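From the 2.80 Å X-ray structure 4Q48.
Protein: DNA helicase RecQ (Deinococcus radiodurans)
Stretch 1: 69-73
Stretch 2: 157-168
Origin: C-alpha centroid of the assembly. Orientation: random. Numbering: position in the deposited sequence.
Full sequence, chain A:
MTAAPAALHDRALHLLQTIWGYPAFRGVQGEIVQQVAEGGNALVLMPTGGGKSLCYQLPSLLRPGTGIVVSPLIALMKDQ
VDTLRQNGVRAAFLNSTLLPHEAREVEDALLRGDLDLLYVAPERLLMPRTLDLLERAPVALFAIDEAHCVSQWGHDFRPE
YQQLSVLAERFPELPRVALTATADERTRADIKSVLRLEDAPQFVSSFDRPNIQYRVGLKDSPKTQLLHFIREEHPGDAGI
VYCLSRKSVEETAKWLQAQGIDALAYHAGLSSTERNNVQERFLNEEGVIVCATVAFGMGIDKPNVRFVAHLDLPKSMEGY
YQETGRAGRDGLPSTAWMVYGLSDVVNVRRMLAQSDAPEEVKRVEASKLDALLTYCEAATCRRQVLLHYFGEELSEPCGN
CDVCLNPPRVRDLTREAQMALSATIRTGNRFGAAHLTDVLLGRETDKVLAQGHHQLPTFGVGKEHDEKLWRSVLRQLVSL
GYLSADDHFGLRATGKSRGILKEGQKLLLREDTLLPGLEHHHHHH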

# COMPACT_ATOMS: atom_id res chain seq x y z
N VAL A 69 -22.05 -3.27 -0.30
CA VAL A 69 -20.60 -3.30 -0.49
C VAL A 69 -20.26 -2.86 -1.91
O VAL A 69 -20.68 -3.48 -2.88
CB VAL A 69 -19.99 -4.71 -0.22
CG1 VAL A 69 -18.49 -4.66 -0.20
CG2 VAL A 69 -20.49 -5.26 1.10
N VAL A 70 -19.51 -1.77 -2.02
CA VAL A 70 -19.09 -1.32 -3.32
C VAL A 70 -17.72 -1.90 -3.69
O VAL A 70 -16.77 -1.77 -2.93
CB VAL A 70 -19.02 0.18 -3.36
CG1 VAL A 70 -19.05 0.66 -4.80
CG2 VAL A 70 -20.18 0.75 -2.59
N SER A 71 -17.64 -2.54 -4.85
CA SER A 71 -16.38 -3.12 -5.34
C SER A 71 -16.37 -3.27 -6.87
O SER A 71 -17.38 -3.64 -7.49
CB SER A 71 -16.11 -4.48 -4.68
OG SER A 71 -15.12 -5.21 -5.40
N PRO A 72 -15.21 -2.99 -7.48
CA PRO A 72 -15.00 -3.18 -8.91
C PRO A 72 -14.77 -4.64 -9.32
O PRO A 72 -15.02 -4.99 -10.47
CB PRO A 72 -13.76 -2.34 -9.19
CG PRO A 72 -13.13 -2.04 -7.85
CD PRO A 72 -13.97 -2.61 -6.78
N LEU A 73 -14.32 -5.47 -8.38
CA LEU A 73 -13.95 -6.85 -8.69
C LEU A 73 -15.16 -7.75 -8.92
O LEU A 73 -15.44 -8.65 -8.12
CB LEU A 73 -13.09 -7.43 -7.56
CG LEU A 73 -12.00 -6.51 -6.98
CD1 LEU A 73 -11.28 -7.16 -5.81
CD2 LEU A 73 -11.00 -6.14 -8.06
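Stretch 2 157-168: FRPEYQQLSVLA

The contact between the two stretches is small, burying 285 Å² in all, and its apolar centre is Val70, the last strand residue of stretch 1. The CA-to-CB bond of Val70 points toward stretch 2, and its chi1 of -161° (t) places the two methyl groups against two different leucines. CG1 of Val70 lies 4.1 Å from CD1 of Leu164, while CG2 of Val70 lies 4.5 Å from CD1 of Leu167. Both leucines also point toward stretch 1 and adopt the same m,t rotamer, so each offers a terminal methyl to the valine. They are three residues apart, a spacing that brings both side chains to the same side of the chain as it turns into the helix. Val70 and both leucines are buried, and the loose spacing of their methyls is that of ordinary van der Waals packing. Val69, by contrast, takes no part, its side chain remaining out of reach of stretch 2.

The backbones themselves stay well apart: the CA atoms of Val70 and Leu164 are 9.4 Å from each other, and those of Pro72 and Tyr161 8.9 Å. Side chains therefore bridge the gap. The order of these pairs also gives the direction. As stretch 1 advances from Val70 to Pro72, its neighbour in stretch 2 moves back from Leu164 to Tyr161, so the two chains run past each other in opposite senses. Stretch 2 is irregular here, with a short 3-10 turn around Tyr161 to Gln163, followed by a helix that continues beyond Ala168. Within it, Gln163 N donates to Glu160 O at 2.8 Å. A weak bond joins Leu167 N to Leu164 O at 3.3 Å.

Tyr161 carries the contact from the valine to the proline. Its CA-to-CB bond is directed sideways, yet the end of its side chain reaches stretch 1, with chi1 at -103°, between the usual wells. The hydroxyl OH of Tyr161 comes within 3.1 Å of CD of Pro72, 3.4 Å of CA of Ser71 and 3.6 Å of O of Val70. None of these approaches is a hydrogen bond; the hydroxyl is satisfied elsewhere in the structure. Ring carbon CZ of Tyr161 packs 4.0 Å from CD of Pro72, the proline meeting the aromatic ring obliquely.

At the polar edge, Pro72 also meets Arg158. CB of Pro72 sits 3.4 Å from CZ of Arg158, over one face of the guanidinium, so the planar group is covered by an aliphatic carbon while its N-H bonds, lying in the plane, are left to point elsewhere. Pro72 thus contacts both Arg158 and Tyr161 and has the largest covered area in stretch 1, 70 Å². Just before it, the CA-to-CB bond of Ser71 points away from stretch 2, and its OG accepts a hydrogen bond from Leu73 N at 3.1 Å, which ties together the loop around the proline. No hydrogen bond crosses between the stretches; packing alone joins them.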

# COMPACT_ATOMS: atom_id res chain seq x y z
N PHE A 157 -6.90 4.16 -10.74
CA PHE A 157 -7.91 5.19 -10.70
C PHE A 157 -9.09 4.63 -11.48
O PHE A 157 -8.93 3.69 -12.25
CB PHE A 157 -7.39 6.51 -11.30
CG PHE A 157 -8.42 7.60 -11.36
CD1 PHE A 157 -8.78 8.30 -10.22
CD2 PHE A 157 -9.02 7.94 -12.57
CE1 PHE A 157 -9.71 9.32 -10.28
CE2 PHE A 157 -9.97 8.96 -12.63
CZ PHE A 157 -10.31 9.64 -11.49
N ARG A 158 -10.28 5.15 -11.23
CA ARG A 158 -11.44 4.78 -12.03
C ARG A 158 -12.31 6.02 -12.06
O ARG A 158 -12.39 6.74 -11.06
CB ARG A 158 -12.19 3.59 -11.43
CG ARG A 158 -11.48 2.23 -11.57
CD ARG A 158 -12.21 1.16 -10.77
NE ARG A 158 -12.07 -0.19 -11.32
CZ ARG A 158 -11.11 -1.04 -10.97
NH1 ARG A 158 -10.21 -0.67 -10.07
NH2 ARG A 158 -11.06 -2.25 -11.50
N PRO A 159 -12.94 6.30 -13.20
CA PRO A 159 -13.73 7.53 -13.28
C PRO A 159 -15.03 7.38 -12.49
O PRO A 159 -15.54 8.36 -11.94
CB PRO A 159 -14.00 7.69 -14.79
CG PRO A 159 -13.06 6.72 -15.46
CD PRO A 159 -12.88 5.60 -14.49
N GLU A 160 -15.50 6.14 -12.42
CA GLU A 160 -16.66 5.77 -11.61
C GLU A 160 -16.39 6.16 -10.17
O GLU A 160 -17.13 6.93 -9.57
CB GLU A 160 -16.92 4.26 -11.67
CG GLU A 160 -16.85 3.60 -13.06
CD GLU A 160 -16.82 2.07 -12.98
OE1 GLU A 160 -17.88 1.43 -13.25
OE2 GLU A 160 -15.76 1.51 -12.62
N TYR A 161 -15.29 5.63 -9.64
CA TYR A 161 -15.01 5.73 -8.22
C TYR A 161 -15.00 7.14 -7.61
O TYR A 161 -15.34 7.28 -6.44
CB TYR A 161 -13.70 5.00 -7.89
CG TYR A 161 -13.99 3.65 -7.27
CD1 TYR A 161 -14.67 2.67 -7.97
CD2 TYR A 161 -13.68 3.40 -5.93
CE1 TYR A 161 -14.99 1.45 -7.38
CE2 TYR A 161 -14.00 2.20 -5.32
CZ TYR A 161 -14.66 1.22 -6.05
OH TYR A 161 -14.98 0.01 -5.45
N GLN A 162 -14.69 8.18 -8.37
CA GLN A 162 -14.65 9.48 -7.72
C GLN A 162 -16.01 10.14 -7.75
O GLN A 162 -16.15 11.30 -7.34
CB GLN A 162 -13.65 10.43 -8.39
CG GLN A 162 -13.80 10.50 -9.90
CD GLN A 162 -12.75 11.39 -10.53
OE1 GLN A 162 -11.94 12.00 -9.84
NE2 GLN A 162 -12.79 11.51 -11.86
N GLN A 163 -17.02 9.42 -8.22
CA GLN A 163 -18.40 9.89 -8.12
C GLN A 163 -19.09 9.45 -6.82
O GLN A 163 -20.14 9.99 -6.45
CB GLN A 163 -19.21 9.42 -9.31
CG GLN A 163 -18.63 9.86 -10.63
CD GLN A 163 -19.58 9.60 -11.77
OE1 GLN A 163 -20.80 9.61 -11.58
NE2 GLN A 163 -19.02 9.33 -12.95
N LEU A 164 -18.48 8.49 -6.12
CA LEU A 164 -19.01 7.97 -4.86
C LEU A 164 -19.06 9.03 -3.79
O LEU A 164 -19.39 8.75 -2.63
CB LEU A 164 -18.15 6.80 -4.37
CG LEU A 164 -18.25 5.54 -5.23
CD1 LEU A 164 -17.40 4.45 -4.64
CD2 LEU A 164 -19.69 5.08 -5.43
N SER A 165 -18.69 10.26 -4.18
CA SER A 165 -19.11 11.48 -3.50
C SER A 165 -20.53 11.34 -2.98
O SER A 165 -20.85 11.73 -1.86
CB SER A 165 -19.04 12.68 -4.44
OG SER A 165 -17.90 12.63 -5.28
N VAL A 166 -21.36 10.75 -3.84
CA VAL A 166 -22.81 10.76 -3.71
C VAL A 166 -23.36 9.96 -2.52
O VAL A 166 -24.44 10.26 -2.04
CB VAL A 166 -23.45 10.24 -5.03
CG1 VAL A 166 -23.58 8.73 -5.01
CG2 VAL A 166 -24.80 10.88 -5.27
N LEU A 167 -22.64 8.97 -2.02
CA LEU A 167 -23.17 8.20 -0.90
C LEU A 167 -23.36 9.10 0.30
O LEU A 167 -24.39 9.04 0.97
CB LEU A 167 -22.27 7.03 -0.52
CG LEU A 167 -22.15 5.96 -1.60
CD1 LEU A 167 -21.37 4.77 -1.06
CD2 LEU A 167 -23.50 5.54 -2.19
N ALA A 168 -22.37 9.93 0.60
CA ALA A 168 -22.48 10.86 1.71
C ALA A 168 -23.56 11.94 1.48
O ALA A 168 -24.08 12.51 2.44
CB ALA A 168 -21.15 11.50 1.98